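PDB 2O0M: transcriptional regulator, SorC family from Enterococcus faecalis, which probably regulates transcription by binding DNA, with a putative sugar-binding domain that is likely to sense a carbohydrate effector. Local coordinates for residues 124-135 against 153-164; 298-309 against 324-335. One frame throughout, in Å; residues are numbered along the deposited sequence.

Contact 1. Residues 124-135 against 153-164; sequences LSDFGDVLTNTL and TMAMVAENMGSL. With PO4 (phosphate ion), chain B.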
loop_
_atom_site.group_PDB
_atom_site.type_symbol
_atom_site.label_atom_id
_atom_site.label_comp_id
_atom_site.label_asym_id
_atom_site.label_seq_id
_atom_site.Cartn_x
_atom_site.Cartn_y
_atom_site.Cartn_z
ATOM N N LEU A 124 -5.159 -14.394 1.786
ATOM C CA LEU A 124 -5.281 -12.979 2.184
ATOM C C LEU A 124 -5.420 -12.832 3.698
ATOM O O LEU A 124 -4.861 -11.915 4.296
ATOM C CB LEU A 124 -6.461 -12.321 1.477
ATOM C CG LEU A 124 -6.327 -12.148 -0.041
ATOM C CD1 LEU A 124 -7.480 -11.307 -0.580
ATOM C CD2 LEU A 124 -5.008 -11.507 -0.438
ATOM N N SER A 125 -6.160 -13.748 4.311
ATOM C CA SER A 125 -6.248 -13.819 5.771
ATOM C C SER A 125 -4.867 -14.085 6.366
ATOM O O SER A 125 -4.462 -13.450 7.344
ATOM C CB SER A 125 -7.256 -14.907 6.206
ATOM O OG SER A 125 -7.105 -15.240 7.578
ATOM N N ASP A 126 -4.146 -15.026 5.766
ATOM C CA ASP A 126 -2.761 -15.304 6.136
ATOM C C ASP A 126 -1.867 -14.077 5.992
ATOM O O ASP A 126 -0.980 -13.863 6.817
ATOM C CB ASP A 126 -2.187 -16.454 5.308
ATOM C CG ASP A 126 -2.835 -17.793 5.624
ATOM O OD1 ASP A 126 -3.404 -17.959 6.722
ATOM O OD2 ASP A 126 -2.767 -18.679 4.760
ATOM N N PHE A 127 -2.096 -13.266 4.961
ATOM C CA PHE A 127 -1.338 -11.997 4.839
ATOM C C PHE A 127 -1.557 -11.110 6.071
ATOM O O PHE A 127 -0.641 -10.408 6.500
ATOM C CB PHE A 127 -1.714 -11.193 3.587
ATOM C CG PHE A 127 -1.214 -11.753 2.269
ATOM C CD1 PHE A 127 -0.222 -12.728 2.183
ATOM C CD2 PHE A 127 -1.741 -11.253 1.087
ATOM C CE1 PHE A 127 0.207 -13.197 0.950
ATOM C CE2 PHE A 127 -1.317 -11.718 -0.139
ATOM C CZ PHE A 127 -0.331 -12.689 -0.209
ATOM N N GLY A 128 -2.773 -11.123 6.618
ATOM C CA GLY A 128 -3.085 -10.401 7.856
ATOM C C GLY A 128 -2.251 -10.880 9.026
ATOM O O GLY A 128 -1.682 -10.093 9.765
ATOM N N ASP A 129 -2.189 -12.191 9.207
ATOM C CA ASP A 129 -1.348 -12.790 10.247
ATOM C C ASP A 129 0.110 -12.379 10.078
ATOM O O ASP A 129 0.779 -11.988 11.042
ATOM C CB ASP A 129 -1.437 -14.326 10.201
ATOM C CG ASP A 129 -2.682 -14.874 10.872
ATOM O OD1 ASP A 129 -3.440 -14.109 11.500
ATOM O OD2 ASP A 129 -2.891 -16.103 10.779
ATOM N N VAL A 130 0.596 -12.458 8.844
ATOM C CA VAL A 130 1.999 -12.181 8.554
ATOM C C VAL A 130 2.284 -10.703 8.790
ATOM O O VAL A 130 3.308 -10.346 9.388
ATOM C CB VAL A 130 2.379 -12.591 7.102
ATOM C CG1 VAL A 130 3.805 -12.174 6.768
ATOM C CG2 VAL A 130 2.228 -14.114 6.919
ATOM N N LEU A 131 1.384 -9.828 8.345
ATOM C CA LEU A 131 1.606 -8.406 8.603
ATOM C C LEU A 131 1.615 -8.124 10.102
ATOM O O LEU A 131 2.436 -7.346 10.594
ATOM C CB LEU A 131 0.580 -7.508 7.904
ATOM C CG LEU A 131 0.816 -6.003 8.097
ATOM C CD1 LEU A 131 2.167 -5.614 7.534
ATOM C CD2 LEU A 131 -0.300 -5.186 7.459
ATOM N N THR A 132 0.697 -8.752 10.836
ATOM C CA THR A 132 0.655 -8.562 12.284
ATOM C C THR A 132 2.005 -8.948 12.914
ATOM O O THR A 132 2.594 -8.183 13.675
ATOM C CB THR A 132 -0.506 -9.342 12.903
ATOM O OG1 THR A 132 -1.725 -8.866 12.334
ATOM C CG2 THR A 132 -0.567 -9.137 14.411
ATOM N N ASN A 133 2.505 -10.126 12.576
ATOM C CA ASN A 133 3.773 -10.594 13.132
ATOM C C ASN A 133 4.935 -9.693 12.731
ATOM O O ASN A 133 5.817 -9.392 13.545
ATOM C CB ASN A 133 4.013 -12.042 12.712
ATOM C CG ASN A 133 3.001 -12.990 13.330
ATOM O OD1 ASN A 133 2.449 -12.720 14.410
ATOM N ND2 ASN A 133 2.748 -14.104 12.659
ATOM N N THR A 134 4.889 -9.221 11.489
ATOM C CA THR A 134 5.927 -8.370 10.936
ATOM C C THR A 134 5.959 -7.011 11.644
ATOM O O THR A 134 7.012 -6.559 12.080
ATOM C CB THR A 134 5.713 -8.186 9.422
ATOM O OG1 THR A 134 5.885 -9.454 8.763
ATOM C CG2 THR A 134 6.684 -7.174 8.838
ATOM N N LEU A 135 4.802 -6.363 11.769
ATOM C CA LEU A 135 4.729 -5.093 12.493
ATOM C C LEU A 135 4.996 -5.259 13.994
ATOM O O LEU A 135 5.542 -4.360 14.618
ATOM C CB LEU A 135 3.388 -4.399 12.259
ATOM C CG LEU A 135 3.094 -4.003 10.798
ATOM C CD1 LEU A 135 1.794 -3.276 10.737
ATOM C CD2 LEU A 135 4.209 -3.159 10.176
ATOM N N THR A 153 -6.769 -6.123 -1.597
ATOM C CA THR A 153 -5.794 -6.832 -0.770
ATOM C C THR A 153 -5.703 -6.226 0.611
ATOM O O THR A 153 -5.787 -6.925 1.615
ATOM C CB THR A 153 -4.410 -6.802 -1.422
ATOM O OG1 THR A 153 -4.490 -7.477 -2.680
ATOM C CG2 THR A 153 -3.377 -7.474 -0.550
HETATM N N MSE A 154 -5.527 -4.913 0.661
HETATM C CA MSE A 154 -5.363 -4.242 1.935
HETATM C C MSE A 154 -6.623 -4.320 2.819
HETATM O O MSE A 154 -6.519 -4.414 4.046
HETATM C CB MSE A 154 -4.958 -2.791 1.713
HETATM C CG MSE A 154 -3.558 -2.636 1.133
HETATM SE SE MSE A 154 -2.160 -3.190 2.375
HETATM C CE MSE A 154 -2.512 -1.865 3.738
ATOM N N ALA A 155 -7.804 -4.287 2.208
ATOM C CA ALA A 155 -9.061 -4.402 2.950
ATOM C C ALA A 155 -9.108 -5.757 3.669
ATOM O O ALA A 155 -9.430 -5.844 4.859
ATOM C CB ALA A 155 -10.232 -4.267 2.018
HETATM N N MSE A 156 -8.735 -6.799 2.946
HETATM C CA MSE A 156 -8.736 -8.149 3.527
HETATM C C MSE A 156 -7.646 -8.349 4.564
HETATM O O MSE A 156 -7.873 -8.988 5.615
HETATM C CB MSE A 156 -8.614 -9.200 2.435
HETATM C CG MSE A 156 -9.815 -9.257 1.528
HETATM SE SE MSE A 156 -11.513 -9.575 2.440
HETATM C CE MSE A 156 -10.928 -10.757 3.843
ATOM N N VAL A 157 -6.456 -7.815 4.287
ATOM C CA VAL A 157 -5.387 -7.812 5.267
ATOM C C VAL A 157 -5.842 -7.144 6.560
ATOM O O VAL A 157 -5.667 -7.691 7.652
ATOM C CB VAL A 157 -4.127 -7.086 4.726
ATOM C CG1 VAL A 157 -3.147 -6.799 5.863
ATOM C CG2 VAL A 157 -3.464 -7.917 3.626
ATOM N N ALA A 158 -6.423 -5.950 6.439
ATOM C CA ALA A 158 -6.849 -5.187 7.607
ATOM C C ALA A 158 -7.851 -5.979 8.458
ATOM O O ALA A 158 -7.738 -6.019 9.683
ATOM C CB ALA A 158 -7.435 -3.849 7.190
ATOM N N GLU A 159 -8.808 -6.627 7.805
ATOM C CA GLU A 159 -9.851 -7.391 8.515
ATOM C C GLU A 159 -9.262 -8.545 9.324
ATOM O O GLU A 159 -9.887 -9.030 10.277
ATOM C CB GLU A 159 -10.872 -7.941 7.517
ATOM C CG GLU A 159 -11.709 -6.882 6.829
ATOM C CD GLU A 159 -12.728 -6.213 7.748
ATOM O OE1 GLU A 159 -12.975 -6.736 8.871
ATOM O OE2 GLU A 159 -13.295 -5.174 7.328
ATOM N N ASN A 160 -8.061 -8.979 8.952
ATOM C CA ASN A 160 -7.439 -10.171 9.530
ATOM C C ASN A 160 -6.197 -9.887 10.377
ATOM O O ASN A 160 -5.349 -10.765 10.578
ATOM C CB ASN A 160 -7.129 -11.155 8.402
ATOM C CG ASN A 160 -8.381 -11.828 7.864
ATOM O OD1 ASN A 160 -8.918 -12.733 8.497
ATOM N ND2 ASN A 160 -8.838 -11.407 6.688
HETATM N N MSE A 161 -6.114 -8.678 10.921
HETATM C CA MSE A 161 -4.994 -8.299 11.782
HETATM C C MSE A 161 -5.242 -8.699 13.232
HETATM O O MSE A 161 -6.394 -8.825 13.658
HETATM C CB MSE A 161 -4.780 -6.799 11.736
HETATM C CG MSE A 161 -4.549 -6.300 10.373
HETATM SE SE MSE A 161 -2.774 -6.724 9.877
HETATM C CE MSE A 161 -1.718 -5.440 11.008
ATOM N N GLY A 162 -4.154 -8.853 13.978
ATOM C CA GLY A 162 -4.191 -9.124 15.414
ATOM C C GLY A 162 -3.653 -7.936 16.187
ATOM O O GLY A 162 -3.307 -6.904 15.615
ATOM N N SER A 163 -3.564 -8.104 17.499
ATOM C CA SER A 163 -3.227 -7.030 18.402
ATOM C C SER A 163 -1.785 -6.536 18.230
ATOM O O SER A 163 -0.858 -7.335 18.126
ATOM C CB SER A 163 -3.431 -7.502 19.846
ATOM O OG SER A 163 -3.123 -6.455 20.744
ATOM N N LEU A 164 -1.613 -5.216 18.221
ATOM C CA LEU A 164 -0.281 -4.594 18.249
ATOM C C LEU A 164 -0.114 -3.584 19.378
ATOM O O LEU A 164 1.010 -3.251 19.729
ATOM C CB LEU A 164 0.032 -3.875 16.926
ATOM C CG LEU A 164 0.087 -4.784 15.703
ATOM C CD1 LEU A 164 0.206 -3.974 14.404
ATOM C CD2 LEU A 164 1.225 -5.784 15.802
HETATM P P PO4 B . -5.843 -4.555 -5.223
HETATM O O1 PO4 B . -5.007 -4.993 -6.369
HETATM O O2 PO4 B . -5.452 -5.205 -3.949
HETATM O O3 PO4 B . -5.839 -3.060 -5.144
HETATM O O4 PO4 B . -7.271 -4.895 -5.518
HETATM O O HOH W 1 -3.759 -11.835 12.613
#
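Two helices packed on one face of the Rossmann-like sheet of the putative sugar-binding domain meet where Val-157 enters a hole formed by Leu-124, Phe-127, Gly-128 and Leu-131, a knob-into-hole fit at a crossing angle of -64°. Gly-128 lies at the close approach: its CA is 3.7 Å from Val-157 O, with Asn-160 O also close to this bare backbone. The two branches of Val-157 divide the work. CG1, anti to the backbone N (chi1 167°), meets Leu-131 CD2 at 3.6 Å, whereas CG2 rests against CB of Phe-127. At one end of the crossing, Leu-124 CD1 lies across CB and CG of selenomethionine Met-156, the two side chains roughly perpendicular.

Past the helix, residues 160-164 run on beside 124-135. Here Thr-132 OG1 does double duty: it accepts a nearly straight bond from Gly-162 N (2.9 Å, 167°) and donates to Gly-128 O at 2.8 Å. That carbonyl also receives Thr-132 N, the two donors arriving from opposite faces of its plane. Met-161, also selenomethionine and bent at chi2 and chi3, curls its selenium back to 3.5 Å from Gly-128 O and 3.8 Å from Leu-131 CD2. Farther on, Leu-164 CD1 packs on Leu-135 CB. A water donating to both Asp-129 OD1 and Asn-160 O bridges the outer side, and Asn-160 ND2 is tied back to Met-156 O.

At the start of 153-164, the N and OG1 of Thr-153 both donate to one phosphate oxygen, O2; Lys-312 NZ and Arg-252 NH1 are hydrogen-bonded to the same ion, which probably came from the crystallisation liquor. Beneath the pair, Leu-131 reaches strands 238-245 and 302-306, and Val-130 touches strand 109-113. Val-194 and Met-195 of helix 188-199 pack against Ala-158.

Contact 2. Residues 298-309 against 324-335; sequences QEIPYVVAIAGG and PKQTWLITDEAA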
loop_
_atom_site.group_PDB
_atom_site.type_symbol
_atom_site.label_atom_id
_atom_site.label_comp_id
_atom_site.label_asym_id
_atom_site.label_seq_id
_atom_site.Cartn_x
_atom_site.Cartn_y
_atom_site.Cartn_z
ATOM N N GLN A 298 11.859 6.405 0.815
ATOM C CA GLN A 298 13.258 5.988 1.041
ATOM C C GLN A 298 13.710 6.214 2.484
ATOM O O GLN A 298 14.507 5.441 3.020
ATOM C CB GLN A 298 14.201 6.748 0.093
ATOM C CG GLN A 298 13.812 6.689 -1.400
ATOM C CD GLN A 298 13.996 5.307 -2.023
ATOM O OE1 GLN A 298 13.141 4.829 -2.784
ATOM N NE2 GLN A 298 15.124 4.661 -1.711
ATOM N N GLU A 299 13.180 7.252 3.125
ATOM C CA GLU A 299 13.581 7.588 4.488
ATOM C C GLU A 299 12.710 6.949 5.576
ATOM O O GLU A 299 13.006 7.108 6.755
ATOM C CB GLU A 299 13.620 9.113 4.665
ATOM C CG GLU A 299 15.021 9.741 4.503
ATOM C CD GLU A 299 15.751 9.325 3.236
ATOM O OE1 GLU A 299 15.325 9.732 2.129
ATOM O OE2 GLU A 299 16.773 8.609 3.354
ATOM N N ILE A 300 11.653 6.228 5.197
ATOM C CA ILE A 300 10.751 5.629 6.185
ATOM C C ILE A 300 11.323 4.268 6.573
ATOM O O ILE A 300 11.579 3.451 5.704
ATOM C CB ILE A 300 9.318 5.491 5.620
ATOM C CG1 ILE A 300 8.744 6.886 5.347
ATOM C CG2 ILE A 300 8.421 4.741 6.576
ATOM C CD1 ILE A 300 7.426 6.882 4.670
ATOM N N PRO A 301 11.563 4.029 7.883
ATOM C CA PRO A 301 12.238 2.784 8.281
ATOM C C PRO A 301 11.497 1.508 7.928
ATOM O O PRO A 301 12.124 0.538 7.519
ATOM C CB PRO A 301 12.399 2.916 9.808
ATOM C CG PRO A 301 11.607 4.067 10.220
ATOM C CD PRO A 301 11.294 4.915 9.024
ATOM N N TYR A 302 10.172 1.517 8.063
ATOM C CA TYR A 302 9.394 0.277 7.983
ATOM C C TYR A 302 8.422 0.376 6.806
ATOM O O TYR A 302 7.422 1.085 6.859
ATOM C CB TYR A 302 8.681 0.008 9.312
ATOM C CG TYR A 302 9.637 0.122 10.476
ATOM C CD1 TYR A 302 10.767 -0.682 10.545
ATOM C CD2 TYR A 302 9.463 1.090 11.452
ATOM C CE1 TYR A 302 11.676 -0.560 11.599
ATOM C CE2 TYR A 302 10.361 1.218 12.511
ATOM C CZ TYR A 302 11.473 0.401 12.568
ATOM O OH TYR A 302 12.375 0.528 13.618
ATOM N N VAL A 303 8.770 -0.300 5.719
ATOM C CA VAL A 303 8.020 -0.224 4.481
ATOM C C VAL A 303 7.641 -1.642 4.115
ATOM O O VAL A 303 8.512 -2.474 3.947
ATOM C CB VAL A 303 8.846 0.424 3.355
ATOM C CG1 VAL A 303 8.026 0.486 2.071
ATOM C CG2 VAL A 303 9.283 1.828 3.755
ATOM N N VAL A 304 6.338 -1.900 3.991
ATOM C CA VAL A 304 5.862 -3.242 3.737
ATOM C C VAL A 304 4.928 -3.208 2.546
ATOM O O VAL A 304 3.890 -2.534 2.593
ATOM C CB VAL A 304 5.132 -3.829 4.964
ATOM C CG1 VAL A 304 4.754 -5.283 4.712
ATOM C CG2 VAL A 304 5.998 -3.725 6.215
ATOM N N ALA A 305 5.305 -3.942 1.499
ATOM C CA ALA A 305 4.466 -4.157 0.322
ATOM C C ALA A 305 3.805 -5.537 0.453
ATOM O O ALA A 305 4.465 -6.530 0.783
ATOM C CB ALA A 305 5.284 -4.113 -0.930
ATOM N N ILE A 306 2.507 -5.603 0.174
ATOM C CA ILE A 306 1.762 -6.857 0.268
ATOM C C ILE A 306 1.056 -7.076 -1.055
ATOM O O ILE A 306 0.150 -6.333 -1.395
ATOM C CB ILE A 306 0.698 -6.806 1.389
ATOM C CG1 ILE A 306 1.331 -6.394 2.715
ATOM C CG2 ILE A 306 0.017 -8.167 1.527
ATOM C CD1 ILE A 306 0.339 -6.312 3.888
ATOM N N ALA A 307 1.448 -8.114 -1.782
ATOM C CA ALA A 307 0.877 -8.365 -3.103
ATOM C C ALA A 307 1.132 -9.804 -3.481
ATOM O O ALA A 307 2.263 -10.295 -3.387
ATOM C CB ALA A 307 1.448 -7.421 -4.144
ATOM N N GLY A 308 0.072 -10.468 -3.916
ATOM C CA GLY A 308 0.160 -11.880 -4.242
ATOM C C GLY A 308 -0.642 -12.233 -5.471
ATOM O O GLY A 308 -1.361 -11.392 -6.032
ATOM N N GLY A 309 -0.517 -13.496 -5.865
ATOM C CA GLY A 309 -1.229 -14.052 -7.009
ATOM C C GLY A 309 -0.337 -14.055 -8.239
ATOM O O GLY A 309 0.412 -13.112 -8.480
ATOM N N PRO A 324 12.044 1.096 -2.179
ATOM C CA PRO A 324 13.135 1.304 -1.231
ATOM C C PRO A 324 13.751 -0.027 -0.852
ATOM O O PRO A 324 13.030 -1.008 -0.696
ATOM C CB PRO A 324 12.440 1.910 -0.012
ATOM C CG PRO A 324 11.237 2.559 -0.578
ATOM C CD PRO A 324 10.778 1.647 -1.659
ATOM N N LYS A 325 15.068 -0.062 -0.707
ATOM C CA LYS A 325 15.741 -1.333 -0.480
ATOM C C LYS A 325 15.384 -1.968 0.853
ATOM O O LYS A 325 15.529 -3.174 1.019
ATOM C CB LYS A 325 17.263 -1.186 -0.647
ATOM C CG LYS A 325 17.695 -0.827 -2.065
ATOM C CD LYS A 325 16.893 -1.582 -3.119
ATOM C CE LYS A 325 17.561 -1.619 -4.439
ATOM N NZ LYS A 325 16.844 -2.566 -5.321
ATOM N N GLN A 326 14.887 -1.171 1.793
ATOM C CA GLN A 326 14.463 -1.700 3.094
ATOM C C GLN A 326 13.087 -2.375 3.058
ATOM O O GLN A 326 12.652 -2.909 4.073
ATOM C CB GLN A 326 14.455 -0.611 4.171
ATOM C CG GLN A 326 13.374 0.468 4.022
ATOM C CD GLN A 326 13.839 1.672 3.239
ATOM O OE1 GLN A 326 14.665 1.550 2.333
ATOM N NE2 GLN A 326 13.317 2.853 3.582
ATOM N N THR A 327 12.423 -2.343 1.905
ATOM C CA THR A 327 11.068 -2.902 1.751
ATOM C C THR A 327 11.022 -4.382 2.175
ATOM O O THR A 327 11.924 -5.156 1.856
ATOM C CB THR A 327 10.551 -2.761 0.293
ATOM O OG1 THR A 327 10.468 -1.368 -0.063
ATOM C CG2 THR A 327 9.168 -3.388 0.112
ATOM N N TRP A 328 9.985 -4.744 2.923
ATOM C CA TRP A 328 9.626 -6.142 3.153
ATOM C C TRP A 328 8.496 -6.443 2.174
ATOM O O TRP A 328 7.503 -5.713 2.133
ATOM C CB TRP A 328 9.105 -6.358 4.576
ATOM C CG TRP A 328 10.131 -6.339 5.659
ATOM C CD1 TRP A 328 11.064 -5.374 5.889
ATOM C CD2 TRP A 328 10.283 -7.303 6.707
ATOM N NE1 TRP A 328 11.818 -5.699 7.000
ATOM C CE2 TRP A 328 11.355 -6.878 7.515
ATOM C CE3 TRP A 328 9.632 -8.497 7.026
ATOM C CZ2 TRP A 328 11.780 -7.594 8.626
ATOM C CZ3 TRP A 328 10.063 -9.210 8.139
ATOM C CH2 TRP A 328 11.124 -8.754 8.918
ATOM N N LEU A 329 8.636 -7.511 1.393
ATOM C CA LEU A 329 7.579 -7.921 0.469
ATOM C C LEU A 329 6.884 -9.153 1.030
ATOM O O LEU A 329 7.516 -10.197 1.202
ATOM C CB LEU A 329 8.137 -8.223 -0.921
ATOM C CG LEU A 329 7.147 -8.814 -1.936
ATOM C CD1 LEU A 329 6.001 -7.853 -2.226
ATOM C CD2 LEU A 329 7.852 -9.194 -3.222
ATOM N N ILE A 330 5.596 -9.016 1.327
ATOM C CA ILE A 330 4.751 -10.155 1.706
ATOM C C ILE A 330 4.008 -10.583 0.451
ATOM O O ILE A 330 3.286 -9.793 -0.156
ATOM C CB ILE A 330 3.732 -9.803 2.797
ATOM C CG1 ILE A 330 4.471 -9.313 4.047
ATOM C CG2 ILE A 330 2.840 -11.016 3.092
ATOM C CD1 ILE A 330 3.593 -8.768 5.131
ATOM N N THR A 331 4.193 -11.834 0.059
ATOM C CA THR A 331 3.625 -12.327 -1.179
ATOM C C THR A 331 3.270 -13.806 -1.019
ATOM O O THR A 331 3.321 -14.357 0.087
ATOM C CB THR A 331 4.620 -12.083 -2.345
ATOM O OG1 THR A 331 3.978 -12.305 -3.610
ATOM C CG2 THR A 331 5.890 -12.926 -2.215
ATOM N N ASP A 332 2.906 -14.441 -2.114
ATOM C CA ASP A 332 2.580 -15.866 -2.049
ATOM C C ASP A 332 3.371 -16.683 -3.054
ATOM O O ASP A 332 4.109 -16.142 -3.873
ATOM C CB ASP A 332 1.070 -16.111 -2.141
ATOM C CG ASP A 332 0.438 -15.558 -3.403
ATOM O OD1 ASP A 332 1.149 -15.313 -4.394
ATOM O OD2 ASP A 332 -0.802 -15.385 -3.399
ATOM N N GLU A 333 3.239 -18.000 -2.937
ATOM C CA GLU A 333 3.955 -18.924 -3.798
ATOM C C GLU A 333 3.598 -18.700 -5.255
ATOM O O GLU A 333 4.450 -18.805 -6.128
ATOM C CB GLU A 333 3.633 -20.378 -3.432
ATOM C CG GLU A 333 4.295 -20.882 -2.163
ATOM C CD GLU A 333 4.096 -22.390 -1.961
ATOM O OE1 GLU A 333 2.934 -22.828 -1.814
ATOM O OE2 GLU A 333 5.100 -23.140 -1.951
ATOM N N ALA A 334 2.334 -18.409 -5.528
ATOM C CA ALA A 334 1.903 -18.265 -6.911
ATOM C C ALA A 334 2.618 -17.093 -7.583
ATOM O O ALA A 334 3.094 -17.207 -8.712
ATOM C CB ALA A 334 0.417 -18.118 -6.989
ATOM N N ALA A 335 2.737 -15.979 -6.872
ATOM C CA ALA A 335 3.448 -14.824 -7.417
ATOM C C ALA A 335 4.945 -15.103 -7.555
ATOM O O ALA A 335 5.535 -14.836 -8.598
ATOM C CB ALA A 335 3.217 -13.598 -6.551
HETATM O O HOH W 2 16.364 2.415 -1.410
HETATM O O HOH W 3 11.181 -1.753 6.053
#
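The parallel strands 302-306 and 328-332, joined through helix 313-320 in a beta-alpha-beta unit, are paired by four backbone bonds, from Trp-328 N to Val-303 O at one end to Ala-307 N to Ile-330 O at the other. Side chains sort by face. Val-304, with CG1 anti to its N (chi1 -175°), sets that methyl 3.7 Å from Ile-330 CD1, while Ile-306 and Ile-330 run alongside each other, CG1 of the first beside CD1 of the second. On the other face Ala-305 CB meets Leu-329 CD1 at 4.0 Å.

Polar side chains finish both ends. Gln-326 places CG between its own N and carbonyl carbon (chi1 69°) and then bends, bringing NE2 to two carbonyls. Gln-326 NE2 meets Ile-300 O at 2.8 Å, in the plane of its own amide, and Gln-298 O at 2.9 Å, coming from above that carbonyl's plane. At the far end Thr-331 OG1 donates to Ala-307 O (2.7 Å) in the carbonyl plane. Asp-332 OD1 receives Gly-309 N on its syn side (2.9 Å, 176°) and also caps the following helix through Ala-335 N (3.0 Å); OD2 accepts from Ser-117 OG.

Three N-H or O-H donors thus converge on a buried carboxylate at a helix N-terminus, an environment that would be expected to stabilise its negative charge.

Contact 1 belongs to a helical layer on one face of the sheet, and contact 2 is part of that sheet, their centres about 13 Å apart. Phe-127 joins them: its ring reaches down to the strands, CD2 standing 3.6 Å from Ile-306 CG2 and CD1 3.6 Å from Ile-330 CG2. A second junction lies further along helix 122-138, where Thr-134 CG2 touches Trp-328 CE3 at 3.7 Å. The general principle is that of layered alpha/beta domains, in which one helix serves two interfaces with different sides of its surface. The phosphate belongs to contact 1, at Thr-153, whose side chain also touches Ile-306 of contact 2.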